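Local coordinates for protein histone-lysine N-methyltransferase family member SUVH9 (Arabidopsis thaliana, PDB 4NJ5) that probably binds methylated DNA and recruits RNA polymerase V to chromatin in gene silencing, while lacking histone methyltransferase activity of its own, at residues R10-K18 and S74-D82. Numbering follows the deposited sequence.
Sequences RQFREHVRK and SIPGVQVGD
With CG anti to the backbone N (chi1 -168°) and a bend at chi2, Arg-13 leans off the helix and presents its guanidinium end-on to Asp-82, whose CG, anti to its carbonyl carbon (chi1 -72°), turns the carboxylate back to meet it. NH1 meets OD1 and NH2 meets OD2, a two-pronged salt bridge on the syn sides of a carboxylate nearly coplanar with the guanidinium (planes 7° apart). Arg-13 NH2 also donates to Gly-77 O at 2.7 Å, close to the guanidinium plane, so three bonds fix the rotation of the group. CG of Gln-79 lies over the guanidinium centre, 3.4 Å above its plane. Asp-82 is positioned in turn by the backbone N of Gln-79, which reaches OD2 at 2.9 Å from above the carboxylate plane. An alanine in place of Arg-13 is likely to leave the Asp-82 carboxylate without its countercharge and Gly-77 O without this donor.

Gly-77, in a type II turn from Ile-75 to Val-78, comes closest to the helix, its CA 3.9 Å from that of Arg-13. A side chain here would collide with Phe-12 O and with Val-16 CG2, which packs 3.5 Å from Gly-77 C. One turn before Val-16, the ring of Phe-12 takes Pro-76 CB over one face in a CH-pi contact, 3.6 Å from CB to the ring centroid. A water donates to both Phe-12 O and Pro-76 O, adding a backbone bridge.

The contact thus fastens the long helix 8-35 to the loop leading into strand 83-84 of the SRA domain; just before that strand Gly-81 and Asp-82 make backbone hydrogen bonds to Tyr-193 of strand 190-206. From the same helix Arg-10 forms a salt bridge with Asp-466 and Arg-17 makes a cation-pi contact with Trp-421, both within the SET region, placing the helix between SRA and SET parts.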
loop_
_atom_site.group_PDB
_atom_site.type_symbol
_atom_site.label_atom_id
_atom_site.label_comp_id
_atom_site.label_asym_id
_atom_site.label_seq_id
_atom_site.Cartn_x
_atom_site.Cartn_y
_atom_site.Cartn_z
ATOM N N ARG A 10 -15.115 -6.219 -12.059
ATOM C CA ARG A 10 -15.107 -5.024 -11.223
ATOM C C ARG A 10 -15.721 -5.316 -9.861
ATOM O O ARG A 10 -15.236 -4.838 -8.834
ATOM C CB ARG A 10 -15.892 -3.906 -11.921
ATOM C CG ARG A 10 -16.313 -2.752 -11.031
ATOM C CD ARG A 10 -15.231 -1.687 -10.931
ATOM N NE ARG A 10 -15.745 -0.436 -10.376
ATOM C CZ ARG A 10 -15.071 0.708 -10.362
ATOM N NH1 ARG A 10 -13.849 0.769 -10.875
ATOM N NH2 ARG A 10 -15.619 1.797 -9.838
ATOM N N GLN A 11 -16.788 -6.108 -9.855
ATOM C CA GLN A 11 -17.428 -6.514 -8.608
ATOM C C GLN A 11 -16.493 -7.339 -7.725
ATOM O O GLN A 11 -16.413 -7.123 -6.516
ATOM C CB GLN A 11 -18.730 -7.263 -8.909
ATOM C CG GLN A 11 -19.773 -6.378 -9.575
ATOM C CD GLN A 11 -21.023 -7.120 -10.008
ATOM O OE1 GLN A 11 -20.958 -8.121 -10.723
ATOM N NE2 GLN A 11 -22.176 -6.624 -9.575
ATOM N N PHE A 12 -15.789 -8.279 -8.342
ATOM C CA PHE A 12 -14.773 -9.067 -7.655
ATOM C C PHE A 12 -13.677 -8.174 -7.067
ATOM O O PHE A 12 -13.278 -8.331 -5.904
ATOM C CB PHE A 12 -14.152 -10.091 -8.614
ATOM C CG PHE A 12 -15.072 -11.220 -8.986
ATOM C CD1 PHE A 12 -15.825 -11.875 -8.019
ATOM C CD2 PHE A 12 -15.175 -11.634 -10.305
ATOM C CE1 PHE A 12 -16.665 -12.923 -8.368
ATOM C CE2 PHE A 12 -16.018 -12.677 -10.658
ATOM C CZ PHE A 12 -16.760 -13.321 -9.690
ATOM N N ARG A 13 -13.194 -7.235 -7.877
ATOM C CA ARG A 13 -12.130 -6.326 -7.450
ATOM C C ARG A 13 -12.586 -5.493 -6.253
ATOM O O ARG A 13 -11.816 -5.244 -5.317
ATOM C CB ARG A 13 -11.699 -5.423 -8.614
ATOM C CG ARG A 13 -10.426 -4.631 -8.378
ATOM C CD ARG A 13 -9.269 -5.518 -7.934
ATOM N NE ARG A 13 -7.993 -4.804 -7.982
ATOM C CZ ARG A 13 -6.844 -5.273 -7.506
ATOM N NH1 ARG A 13 -5.743 -4.542 -7.605
ATOM N NH2 ARG A 13 -6.792 -6.470 -6.930
ATOM N N GLU A 14 -13.853 -5.092 -6.277
ATOM C CA GLU A 14 -14.432 -4.326 -5.181
ATOM C C GLU A 14 -14.523 -5.155 -3.899
ATOM O O GLU A 14 -14.157 -4.682 -2.814
ATOM C CB GLU A 14 -15.811 -3.795 -5.580
ATOM C CG GLU A 14 -16.336 -2.693 -4.682
ATOM C CD GLU A 14 -15.581 -1.378 -4.837
ATOM O OE1 GLU A 14 -15.893 -0.432 -4.087
ATOM O OE2 GLU A 14 -14.685 -1.283 -5.703
ATOM N N HIS A 15 -15.001 -6.392 -4.025
ATOM C CA HIS A 15 -15.037 -7.291 -2.874
ATOM C C HIS A 15 -13.650 -7.438 -2.246
ATOM O O HIS A 15 -13.502 -7.333 -1.022
ATOM C CB HIS A 15 -15.598 -8.671 -3.232
ATOM C CG HIS A 15 -15.528 -9.651 -2.100
ATOM N ND1 HIS A 15 -16.375 -9.596 -1.016
ATOM C CD2 HIS A 15 -14.691 -10.692 -1.873
ATOM C CE1 HIS A 15 -16.073 -10.570 -0.173
ATOM N NE2 HIS A 15 -15.056 -11.248 -0.670
ATOM N N VAL A 16 -12.641 -7.670 -3.084
ATOM C CA VAL A 16 -11.266 -7.785 -2.589
ATOM C C VAL A 16 -10.817 -6.509 -1.880
ATOM O O VAL A 16 -10.164 -6.564 -0.833
ATOM C CB VAL A 16 -10.271 -8.120 -3.722
ATOM C CG1 VAL A 16 -8.837 -7.871 -3.276
ATOM C CG2 VAL A 16 -10.449 -9.554 -4.176
ATOM N N ARG A 17 -11.177 -5.364 -2.452
ATOM C CA ARG A 17 -10.848 -4.074 -1.854
ATOM C C ARG A 17 -11.391 -3.982 -0.421
ATOM O O ARG A 17 -10.642 -3.709 0.531
ATOM C CB ARG A 17 -11.405 -2.942 -2.720
ATOM C CG ARG A 17 -10.895 -1.563 -2.360
ATOM C CD ARG A 17 -11.330 -0.527 -3.392
ATOM N NE ARG A 17 -12.761 -0.240 -3.343
ATOM C CZ ARG A 17 -13.316 0.638 -2.513
ATOM N NH1 ARG A 17 -12.558 1.309 -1.656
ATOM N NH2 ARG A 17 -14.626 0.844 -2.535
ATOM N N LYS A 18 -12.688 -4.238 -0.273
ATOM C CA LYS A 18 -13.322 -4.229 1.046
ATOM C C LYS A 18 -12.672 -5.224 2.017
ATOM O O LYS A 18 -12.471 -4.923 3.205
ATOM C CB LYS A 18 -14.821 -4.521 0.926
ATOM C CG LYS A 18 -15.634 -3.392 0.312
ATOM C CD LYS A 18 -15.685 -2.190 1.242
ATOM C CE LYS A 18 -16.436 -1.026 0.612
ATOM N NZ LYS A 18 -17.858 -1.363 0.309
ATOM N N SER A 74 -6.736 -18.495 -11.311
ATOM C CA SER A 74 -6.855 -17.134 -10.802
ATOM C C SER A 74 -7.888 -17.003 -9.680
ATOM O O SER A 74 -8.932 -17.650 -9.707
ATOM C CB SER A 74 -7.197 -16.170 -11.943
ATOM O OG SER A 74 -6.336 -16.368 -13.052
ATOM N N ILE A 75 -7.577 -16.173 -8.689
ATOM C CA ILE A 75 -8.549 -15.795 -7.674
ATOM C C ILE A 75 -9.221 -14.502 -8.137
ATOM O O ILE A 75 -8.545 -13.490 -8.342
ATOM C CB ILE A 75 -7.887 -15.575 -6.294
ATOM C CG1 ILE A 75 -7.090 -16.814 -5.873
ATOM C CG2 ILE A 75 -8.930 -15.227 -5.241
ATOM C CD1 ILE A 75 -7.926 -18.084 -5.724
ATOM N N PRO A 76 -10.551 -14.536 -8.323
ATOM C CA PRO A 76 -11.275 -13.372 -8.844
ATOM C C PRO A 76 -11.086 -12.153 -7.955
ATOM O O PRO A 76 -11.276 -12.245 -6.741
ATOM C CB PRO A 76 -12.736 -13.831 -8.820
ATOM C CG PRO A 76 -12.660 -15.321 -8.899
ATOM C CD PRO A 76 -11.443 -15.686 -8.105
ATOM N N GLY A 77 -10.693 -11.034 -8.556
ATOM C CA GLY A 77 -10.478 -9.804 -7.816
ATOM C C GLY A 77 -9.036 -9.601 -7.388
ATOM O O GLY A 77 -8.640 -8.493 -7.036
ATOM N N VAL A 78 -8.249 -10.672 -7.401
ATOM C CA VAL A 78 -6.835 -10.576 -7.063
ATOM C C VAL A 78 -6.013 -10.606 -8.340
ATOM O O VAL A 78 -6.025 -11.590 -9.075
ATOM C CB VAL A 78 -6.383 -11.713 -6.133
ATOM C CG1 VAL A 78 -4.914 -11.534 -5.753
ATOM C CG2 VAL A 78 -7.255 -11.754 -4.889
ATOM N N GLN A 79 -5.302 -9.518 -8.603
ATOM C CA GLN A 79 -4.623 -9.357 -9.876
ATOM C C GLN A 79 -3.124 -9.536 -9.737
ATOM O O GLN A 79 -2.564 -9.367 -8.652
ATOM C CB GLN A 79 -4.919 -7.976 -10.454
ATOM C CG GLN A 79 -6.309 -7.469 -10.137
ATOM C CD GLN A 79 -6.745 -6.359 -11.070
ATOM O OE1 GLN A 79 -6.291 -5.221 -10.958
ATOM N NE2 GLN A 79 -7.627 -6.691 -12.006
ATOM N N VAL A 80 -2.481 -9.877 -10.846
ATOM C CA VAL A 80 -1.034 -9.966 -10.890
ATOM C C VAL A 80 -0.422 -8.636 -10.473
ATOM O O VAL A 80 -0.810 -7.578 -10.972
ATOM C CB VAL A 80 -0.543 -10.324 -12.300
ATOM C CG1 VAL A 80 0.976 -10.343 -12.341
ATOM C CG2 VAL A 80 -1.111 -11.668 -12.726
ATOM N N GLY A 81 0.523 -8.693 -9.541
ATOM C CA GLY A 81 1.226 -7.502 -9.112
ATOM C C GLY A 81 0.751 -6.992 -7.768
ATOM O O GLY A 81 1.385 -6.121 -7.173
ATOM N N ASP A 82 -0.372 -7.524 -7.293
ATOM C CA ASP A 82 -0.840 -7.199 -5.953
ATOM C C ASP A 82 0.225 -7.601 -4.942
ATOM O O ASP A 82 0.829 -8.667 -5.061
ATOM C CB ASP A 82 -2.159 -7.904 -5.638
ATOM C CG ASP A 82 -3.332 -7.311 -6.390
ATOM O OD1 ASP A 82 -3.171 -6.221 -6.981
ATOM O OD2 ASP A 82 -4.420 -7.927 -6.384
HETATM O O HOH W 1 -13.467 -11.258 -5.488
#